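Local coordinates for protein D,D-dipeptidase/D,D-carboxypeptidase (Enterococcus faecalis, PDB 4MUQ) that is a zinc-dependent D,D-peptidase of vancomycin resistance, held here with phosphinate analogues of D-Ala-D-Ala, and probably hydrolyses the D-Ala-D-Ala dipeptide and D-Ala-ending precursors of the cell wall, at residues Pro70-Arg75 / Ser106-Gly111; Gln150-Asp155 / Pro166-Tyr171. All coordinates share one frame; numbering follows the deposited sequence.

Contact 1. Residues Pro70-Arg75 / Ser106-Gly111; sequences PVSGYR and SEHQTG. With ZN (zinc ion), chain B; 2D8 ((2R)-3-[(R)-[(1S)-1-aminoethyl](hydroxy)phosphoryl]-2-methylpropanoic acid), chain D; LY0 ((2R)-3-[(R)-[(1R)-1-aminoethyl](hydroxy)phosphoryl]-2-methylpropanoic acid), chain C.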
loop_
_atom_site.group_PDB
_atom_site.type_symbol
_atom_site.label_atom_id
_atom_site.label_comp_id
_atom_site.label_asym_id
_atom_site.label_seq_id
_atom_site.Cartn_x
_atom_site.Cartn_y
_atom_site.Cartn_z
ATOM N N PRO A 70 2.493 -5.298 15.603
ATOM C CA PRO A 70 2.841 -5.634 14.227
ATOM C C PRO A 70 3.254 -7.095 14.201
ATOM O O PRO A 70 4.018 -7.543 15.059
ATOM C CB PRO A 70 4.017 -4.707 13.927
ATOM C CG PRO A 70 4.652 -4.460 15.248
ATOM C CD PRO A 70 3.532 -4.483 16.260
ATOM N N VAL A 71 2.698 -7.839 13.260
ATOM C CA VAL A 71 2.921 -9.271 13.147
ATOM C C VAL A 71 3.885 -9.572 12.004
ATOM O O VAL A 71 4.746 -10.444 12.122
ATOM C CB VAL A 71 1.579 -10.036 12.931
ATOM C CG1 VAL A 71 1.833 -11.513 12.630
ATOM C CG2 VAL A 71 0.676 -9.889 14.142
ATOM N N SER A 72 3.743 -8.847 10.901
ATOM C CA SER A 72 4.611 -9.053 9.749
ATOM C C SER A 72 4.649 -7.784 8.934
ATOM O O SER A 72 3.599 -7.237 8.596
ATOM C CB SER A 72 4.080 -10.194 8.879
ATOM O OG SER A 72 5.005 -10.498 7.850
ATOM N N GLY A 73 5.852 -7.316 8.619
ATOM C CA GLY A 73 6.039 -6.142 7.775
ATOM C C GLY A 73 6.752 -6.509 6.493
ATOM O O GLY A 73 6.230 -7.286 5.688
ATOM N N TYR A 74 7.936 -5.945 6.282
ATOM C CA TYR A 74 8.728 -6.329 5.118
ATOM C C TYR A 74 9.056 -7.815 5.175
ATOM O O TYR A 74 9.461 -8.327 6.221
ATOM C CB TYR A 74 10.026 -5.530 5.054
ATOM C CG TYR A 74 10.918 -6.004 3.934
ATOM C CD1 TYR A 74 10.633 -5.657 2.619
ATOM C CD2 TYR A 74 11.995 -6.832 4.178
ATOM C CE1 TYR A 74 11.424 -6.096 1.573
ATOM C CE2 TYR A 74 12.803 -7.292 3.127
ATOM C CZ TYR A 74 12.488 -6.914 1.838
ATOM O OH TYR A 74 13.262 -7.347 0.785
ATOM N N ARG A 75 8.886 -8.496 4.041
ATOM C CA ARG A 75 9.372 -9.866 3.894
ATOM C C ARG A 75 10.204 -9.949 2.636
ATOM O O ARG A 75 9.842 -9.386 1.593
ATOM C CB ARG A 75 8.213 -10.867 3.841
ATOM C CG ARG A 75 7.330 -10.770 5.072
ATOM C CD ARG A 75 6.462 -11.983 5.319
ATOM N NE ARG A 75 5.458 -12.207 4.284
ATOM C CZ ARG A 75 4.133 -12.110 4.464
ATOM N NH1 ARG A 75 3.603 -11.736 5.623
ATOM N NH2 ARG A 75 3.330 -12.367 3.455
ATOM N N SER A 106 3.824 -10.587 -3.579
ATOM C CA SER A 106 3.366 -10.142 -2.255
ATOM C C SER A 106 3.704 -8.681 -1.995
ATOM O O SER A 106 4.843 -8.250 -2.200
ATOM C CB SER A 106 4.039 -10.966 -1.162
ATOM O OG SER A 106 3.741 -10.438 0.130
ATOM N N GLU A 107 2.715 -7.914 -1.539
ATOM C CA GLU A 107 2.957 -6.551 -1.078
ATOM C C GLU A 107 3.926 -6.487 0.057
ATOM O O GLU A 107 4.524 -5.440 0.295
ATOM C CB GLU A 107 1.678 -5.914 -0.549
ATOM C CG GLU A 107 0.597 -5.764 -1.553
ATOM C CD GLU A 107 -0.517 -4.882 -1.038
ATOM O OE1 GLU A 107 -0.899 -4.985 0.165
ATOM O OE2 GLU A 107 -0.997 -4.102 -1.859
ATOM N N HIS A 108 4.086 -7.582 0.798
ATOM C CA HIS A 108 5.030 -7.530 1.907
ATOM C C HIS A 108 6.468 -7.326 1.427
ATOM O O HIS A 108 7.308 -6.815 2.165
ATOM C CB HIS A 108 4.923 -8.764 2.811
ATOM C CG HIS A 108 3.730 -8.731 3.704
ATOM N ND1 HIS A 108 3.750 -8.144 4.954
ATOM C CD2 HIS A 108 2.474 -9.191 3.520
ATOM C CE1 HIS A 108 2.555 -8.256 5.503
ATOM N NE2 HIS A 108 1.759 -8.892 4.657
ATOM N N GLN A 109 6.742 -7.714 0.183
ATOM C CA GLN A 109 8.075 -7.543 -0.384
ATOM C C GLN A 109 8.370 -6.097 -0.784
ATOM O O GLN A 109 9.460 -5.801 -1.236
ATOM C CB GLN A 109 8.289 -8.484 -1.580
ATOM C CG GLN A 109 8.267 -9.972 -1.197
ATOM C CD GLN A 109 8.329 -10.871 -2.402
ATOM O OE1 GLN A 109 7.348 -11.552 -2.723
ATOM N NE2 GLN A 109 9.464 -10.870 -3.097
ATOM N N THR A 110 7.408 -5.189 -0.592
ATOM C CA THR A 110 7.623 -3.774 -0.943
ATOM C C THR A 110 7.974 -2.889 0.255
ATOM O O THR A 110 8.403 -1.752 0.084
ATOM C CB THR A 110 6.374 -3.114 -1.580
ATOM O OG1 THR A 110 5.322 -3.039 -0.612
ATOM C CG2 THR A 110 5.895 -3.862 -2.835
ATOM N N GLY A 111 7.742 -3.382 1.468
ATOM C CA GLY A 111 7.881 -2.533 2.646
ATOM C C GLY A 111 6.695 -1.619 2.907
ATOM O O GLY A 111 6.757 -0.791 3.819
HETATM ZN ZN ZN B . -0.128 -9.506 5.046
HETATM C C4 2D8 D . -1.170 -12.700 2.623
HETATM C C5 2D8 D . -0.746 -11.746 1.552
HETATM C C6 2D8 D . 0.712 -11.985 1.190
HETATM C C7 2D8 D . -1.670 -11.930 0.363
HETATM N N1 2D8 D . -0.449 -13.358 6.674
HETATM P P 2D8 D . -0.671 -12.215 4.299
HETATM C C1 2D8 D . 0.431 -14.564 4.747
HETATM C C2 2D8 D . -0.676 -13.708 5.331
HETATM O O31 2D8 D . 0.747 -11.604 4.213
HETATM O O32 2D8 D . -1.589 -11.134 4.954
HETATM O O61 2D8 D . 1.356 -11.011 0.836
HETATM O O62 2D8 D . 1.162 -13.118 1.229
HETATM P P LY0 C . -0.665 -12.217 4.304
HETATM C C1 LY0 C . 0.452 -14.559 4.720
HETATM N N1 LY0 C . -1.790 -14.388 5.361
HETATM C C2 LY0 C . -0.577 -13.672 5.390
HETATM C C4 LY0 C . -1.165 -12.707 2.629
HETATM C C5 LY0 C . -0.745 -11.749 1.556
HETATM C C6 LY0 C . 0.711 -11.985 1.190
HETATM C C7 LY0 C . -1.670 -11.931 0.365
HETATM O O31 LY0 C . 0.743 -11.586 4.209
HETATM O O32 LY0 C . -1.588 -11.134 4.951
HETATM O O61 LY0 C . 1.355 -11.011 0.836
HETATM O O62 LY0 C . 1.162 -13.118 1.229
HETATM O O HOH W 1 11.930 -6.731 -1.885
#

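Contact 2. Residues Gln150-Asp155 / Pro166-Tyr171; sequences QRYARD and PWHFRY. With ZN (zinc ion), chain B; LY0 ((2R)-3-[(R)-[(1R)-1-aminoethyl](hydroxy)phosphoryl]-2-methylpropanoic acid), chain C; 2D8 ((2R)-3-[(R)-[(1S)-1-aminoethyl](hydroxy)phosphoryl]-2-methylpropanoic acid), chain D.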
loop_
_atom_site.group_PDB
_atom_site.type_symbol
_atom_site.label_atom_id
_atom_site.label_comp_id
_atom_site.label_asym_id
_atom_site.label_seq_id
_atom_site.Cartn_x
_atom_site.Cartn_y
_atom_site.Cartn_z
ATOM N N GLN A 150 -7.280 -1.060 4.074
ATOM C CA GLN A 150 -7.364 -2.501 4.293
ATOM C C GLN A 150 -7.406 -3.145 2.910
ATOM O O GLN A 150 -8.285 -2.859 2.090
ATOM C CB GLN A 150 -8.595 -2.881 5.093
ATOM C CG GLN A 150 -8.598 -4.354 5.463
ATOM C CD GLN A 150 -9.874 -4.774 6.129
ATOM O OE1 GLN A 150 -10.512 -3.993 6.841
ATOM N NE2 GLN A 150 -10.275 -6.011 5.888
ATOM N N ARG A 151 -6.439 -4.001 2.646
ATOM C CA ARG A 151 -6.151 -4.417 1.281
ATOM C C ARG A 151 -7.135 -5.406 0.675
ATOM O O ARG A 151 -7.468 -5.291 -0.522
ATOM C CB ARG A 151 -4.730 -4.969 1.218
ATOM C CG ARG A 151 -4.249 -5.356 -0.176
ATOM C CD ARG A 151 -4.203 -4.143 -1.083
ATOM N NE ARG A 151 -3.677 -4.468 -2.410
ATOM C CZ ARG A 151 -4.414 -4.906 -3.428
ATOM N NH1 ARG A 151 -5.713 -5.120 -3.280
ATOM N NH2 ARG A 151 -3.830 -5.143 -4.595
ATOM N N TYR A 152 -7.599 -6.365 1.481
ATOM C CA TYR A 152 -8.312 -7.529 0.972
ATOM C C TYR A 152 -9.672 -7.652 1.628
ATOM O O TYR A 152 -9.829 -8.256 2.695
ATOM C CB TYR A 152 -7.478 -8.802 1.212
ATOM C CG TYR A 152 -6.111 -8.776 0.561
ATOM C CD1 TYR A 152 -5.970 -8.662 -0.820
ATOM C CD2 TYR A 152 -4.952 -8.868 1.321
ATOM C CE1 TYR A 152 -4.722 -8.619 -1.418
ATOM C CE2 TYR A 152 -3.692 -8.843 0.725
ATOM C CZ TYR A 152 -3.583 -8.715 -0.649
ATOM O OH TYR A 152 -2.344 -8.673 -1.262
ATOM N N ALA A 153 -10.673 -7.060 0.987
ATOM C CA ALA A 153 -12.034 -7.097 1.499
ATOM C C ALA A 153 -12.800 -8.314 0.996
ATOM O O ALA A 153 -12.524 -8.829 -0.093
ATOM C CB ALA A 153 -12.765 -5.819 1.091
ATOM N N ARG A 154 -13.786 -8.767 1.769
ATOM C CA ARG A 154 -14.612 -9.888 1.348
ATOM C C ARG A 154 -15.307 -9.619 0.007
ATOM O O ARG A 154 -15.388 -10.506 -0.848
ATOM C CB ARG A 154 -15.640 -10.244 2.433
ATOM C CG ARG A 154 -16.497 -11.453 2.100
ATOM C CD ARG A 154 -17.444 -11.786 3.241
ATOM N NE ARG A 154 -18.233 -10.615 3.615
ATOM C CZ ARG A 154 -19.027 -10.543 4.676
ATOM N NH1 ARG A 154 -19.145 -11.578 5.485
ATOM N NH2 ARG A 154 -19.698 -9.422 4.925
ATOM N N ASP A 155 -15.809 -8.400 -0.193
ATOM C CA ASP A 155 -16.553 -8.138 -1.430
ATOM C C ASP A 155 -15.696 -7.945 -2.679
ATOM O O ASP A 155 -16.236 -7.739 -3.768
ATOM C CB ASP A 155 -17.562 -6.987 -1.285
ATOM C CG ASP A 155 -16.911 -5.634 -1.045
ATOM O OD1 ASP A 155 -15.695 -5.560 -0.805
ATOM O OD2 ASP A 155 -17.654 -4.624 -1.079
ATOM N N PRO A 166 -8.889 -9.547 7.486
ATOM C CA PRO A 166 -9.090 -8.404 8.384
ATOM C C PRO A 166 -7.802 -7.666 8.772
ATOM O O PRO A 166 -7.869 -6.486 9.132
ATOM C CB PRO A 166 -9.724 -9.054 9.613
ATOM C CG PRO A 166 -10.531 -10.211 9.035
ATOM C CD PRO A 166 -9.641 -10.738 7.921
ATOM N N TRP A 167 -6.657 -8.344 8.672
ATOM C CA TRP A 167 -5.423 -7.904 9.340
ATOM C C TRP A 167 -4.387 -7.205 8.471
ATOM O O TRP A 167 -3.425 -6.671 9.015
ATOM C CB TRP A 167 -4.726 -9.114 9.969
ATOM C CG TRP A 167 -4.401 -10.163 8.933
ATOM C CD1 TRP A 167 -3.328 -10.182 8.080
ATOM C CD2 TRP A 167 -5.179 -11.329 8.623
ATOM N NE1 TRP A 167 -3.396 -11.286 7.263
ATOM C CE2 TRP A 167 -4.517 -12.010 7.579
ATOM C CE3 TRP A 167 -6.374 -11.858 9.124
ATOM C CZ2 TRP A 167 -5.014 -13.191 7.024
ATOM C CZ3 TRP A 167 -6.865 -13.042 8.576
ATOM C CH2 TRP A 167 -6.190 -13.683 7.523
ATOM N N HIS A 168 -4.543 -7.250 7.148
ATOM C CA HIS A 168 -3.500 -6.808 6.219
ATOM C C HIS A 168 -3.767 -5.406 5.683
ATOM O O HIS A 168 -4.785 -5.158 5.020
ATOM C CB HIS A 168 -3.354 -7.836 5.083
ATOM C CG HIS A 168 -2.341 -7.469 4.043
ATOM N ND1 HIS A 168 -1.191 -8.206 3.825
ATOM C CD2 HIS A 168 -2.338 -6.481 3.120
ATOM C CE1 HIS A 168 -0.515 -7.665 2.824
ATOM N NE2 HIS A 168 -1.196 -6.624 2.376
ATOM N N PHE A 169 -2.839 -4.493 5.963
ATOM C CA PHE A 169 -3.005 -3.093 5.562
ATOM C C PHE A 169 -1.890 -2.671 4.633
ATOM O O PHE A 169 -0.737 -3.053 4.808
ATOM C CB PHE A 169 -3.073 -2.191 6.805
ATOM C CG PHE A 169 -4.339 -2.369 7.570
ATOM C CD1 PHE A 169 -5.417 -1.524 7.342
ATOM C CD2 PHE A 169 -4.493 -3.428 8.448
ATOM C CE1 PHE A 169 -6.622 -1.695 8.015
ATOM C CE2 PHE A 169 -5.695 -3.616 9.118
ATOM C CZ PHE A 169 -6.763 -2.741 8.897
ATOM N N ARG A 170 -2.254 -1.880 3.632
ATOM C CA ARG A 170 -1.316 -1.431 2.609
ATOM C C ARG A 170 -1.219 0.087 2.615
ATOM O O ARG A 170 -2.249 0.777 2.608
ATOM C CB ARG A 170 -1.796 -1.929 1.236
ATOM C CG ARG A 170 -1.182 -1.222 0.020
ATOM C CD ARG A 170 0.311 -1.442 -0.132
ATOM N NE ARG A 170 0.807 -0.537 -1.169
ATOM C CZ ARG A 170 0.865 -0.834 -2.463
ATOM N NH1 ARG A 170 0.514 -2.035 -2.900
ATOM N NH2 ARG A 170 1.292 0.086 -3.329
ATOM N N TYR A 171 0.005 0.607 2.665
ATOM C CA TYR A 171 0.212 2.041 2.527
ATOM C C TYR A 171 0.221 2.424 1.054
ATOM O O TYR A 171 1.034 1.898 0.279
ATOM C CB TYR A 171 1.531 2.446 3.162
ATOM C CG TYR A 171 1.786 3.930 3.125
ATOM C CD1 TYR A 171 1.211 4.761 4.065
ATOM C CD2 TYR A 171 2.601 4.489 2.149
ATOM C CE1 TYR A 171 1.443 6.123 4.041
ATOM C CE2 TYR A 171 2.852 5.854 2.122
ATOM C CZ TYR A 171 2.263 6.660 3.073
ATOM O OH TYR A 171 2.487 8.023 3.063
HETATM ZN ZN ZN B . -0.128 -9.506 5.046
HETATM P P LY0 C . -0.665 -12.217 4.304
HETATM C C1 LY0 C . 0.452 -14.559 4.720
HETATM N N1 LY0 C . -1.790 -14.388 5.361
HETATM C C2 LY0 C . -0.577 -13.672 5.390
HETATM C C4 LY0 C . -1.165 -12.707 2.629
HETATM C C5 LY0 C . -0.745 -11.749 1.556
HETATM C C6 LY0 C . 0.711 -11.985 1.190
HETATM C C7 LY0 C . -1.670 -11.931 0.365
HETATM O O31 LY0 C . 0.743 -11.586 4.209
HETATM O O32 LY0 C . -1.588 -11.134 4.951
HETATM O O61 LY0 C . 1.355 -11.011 0.836
HETATM O O62 LY0 C . 1.162 -13.118 1.229
HETATM C C4 2D8 D . -1.170 -12.700 2.623
HETATM C C5 2D8 D . -0.746 -11.746 1.552
HETATM C C6 2D8 D . 0.712 -11.985 1.190
HETATM C C7 2D8 D . -1.670 -11.930 0.363
HETATM N N1 2D8 D . -0.449 -13.358 6.674
HETATM P P 2D8 D . -0.671 -12.215 4.299
HETATM C C1 2D8 D . 0.431 -14.564 4.747
HETATM C C2 2D8 D . -0.676 -13.708 5.331
HETATM O O31 2D8 D . 0.747 -11.604 4.213
HETATM O O32 2D8 D . -1.589 -11.134 4.954
HETATM O O61 2D8 D . 1.356 -11.011 0.836
HETATM O O62 2D8 D . 1.162 -13.118 1.229
HETATM O O HOH W 2 -6.587 -6.976 4.016
#

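Contact 1. Residues Pro70-Arg75 / Ser106-Gly111
The guanidinium of Arg75 lies flat over the imidazole of His108, centres 3.7 Å apart and planes 19° from parallel, with NH1 above the middle of the ring. A bend at chi3 (-65°) folds the arginine chain back over His108, its CB and CG passing the histidine CB on the way. The rotation of the guanidinium is fixed from its edge: NH1 donates in plane to Ser72 OG at 2.9 Å, and NH2 also donates to Gln80.

Hydrogen bonds tie the 3-10 turn 107-109 to the chain just beyond strand 68-72. His108 ND1 donates its N-H to Gly73 O at 2.7 Å, the acceptor lying almost in the ring plane. This settles the tautomer and leaves NE2, beyond CE1 on the ring edge, to bind zinc at 2.0 Å. Arg75 N donates to His108 O, and Tyr74 CA adds a CA-H...O contact to the same oxygen. Asp115 and His168 complete the protein ligands of the metal, the His-Asp-His set of the hedgehog/DD-peptidase fold in the M15B peptidases.

Towards the inhibitor, present in two stereoisomeric forms, Arg75 NH2 reaches phosphinate O31 at 2.8 Å and NH1 bonds the same oxygen at 3.2 Å. O31 is thus shared between zinc and guanidinium, an arrangement consistent with stabilising a negatively charged tetrahedral intermediate. Ser106 OG lies 2.6 Å from carboxylate O61 while accepting from His108 N in an ST turn.

At the far end the Tyr74 ring sets its CE1 edge against Gln109 O at 3.4 Å. A water accepts from Tyr74 OH and donates to that carbonyl, and Gly111 N meets the same ring near its plane.

Contact 2. Residues Gln150-Asp155 / Pro166-Tyr171
Tyr152 lays CE2 over the centre of one face of the His168 imidazole, 3.6 Å from CD2. The two rings are inclined by 49°, an oblique meeting, neither stacked nor edge-to-face. Beside it, Arg151 CB touches His168 CD2 at 3.4 Å, so consecutive side chains both touch the imidazole, one over a face and one obliquely at CD2. Arg151 CG also sits over the centre of the Tyr152 ring. The phenol end continues to the methyl C7 of the inhibitor, with OH 3.7 Å away, and lines the pocket there.

With CG anti to the backbone N (chi1 178°), the His168 imidazole reaches out from the strand to Tyr152 and to the zinc, which ND1 binds at 2.1 Å. Its NE2 is hydrogen-bonded to Glu107 OE1; with the zinc at ND1, this second-shell carboxylate holds the ring's rotation and would be expected to make the imidazole a stronger zinc donor. Next in sequence, Trp167 presents its indole edge to the inhibitor, NE1 donating in plane to phosphinate O32 at 2.9 Å.

The backbones join where Arg151 N donates almost straight to His168 O (3.1 Å, 178°). A water donates to the same carbonyl and accepts from Tyr152 N. Gln150 and Phe169 form a non-hydrogen-bonded antiparallel pair: Gln150 CB packs on Phe169 CE1 at 3.7 Å, CG lies over the phenyl face, and the amide runs on past Pro166 to Arg140 and Tyr132.

Strand 168-171 lies between strands 113-118 and 148-150 in the antiparallel sheet. Phe169 packs against Leu116 on the central neighbour, while Arg151 and Arg170 run alongside each other against Leu187 of helix 187-194.

Overall arrangement
Along the chain the two contacts follow one another, both segments of contact 1 preceding those of contact 2, and their centres lie 13 Å apart. Both reach one four-stranded antiparallel sheet, ordered 68-72, 113-118, 168-171, 148-150: contact 1 involves one outer strand, contact 2 the other outer strand and its neighbour. Strand 113-118 runs between the two sides and carries Asp115 between the two histidines. Glu107 forms a second bridge, its OE2 making salt bridges to Arg151 and Arg170. Metal and inhibitor are thus gripped from both segment pairs, building a single active site within the D-alanyl-D-alanine carboxypeptidase family region.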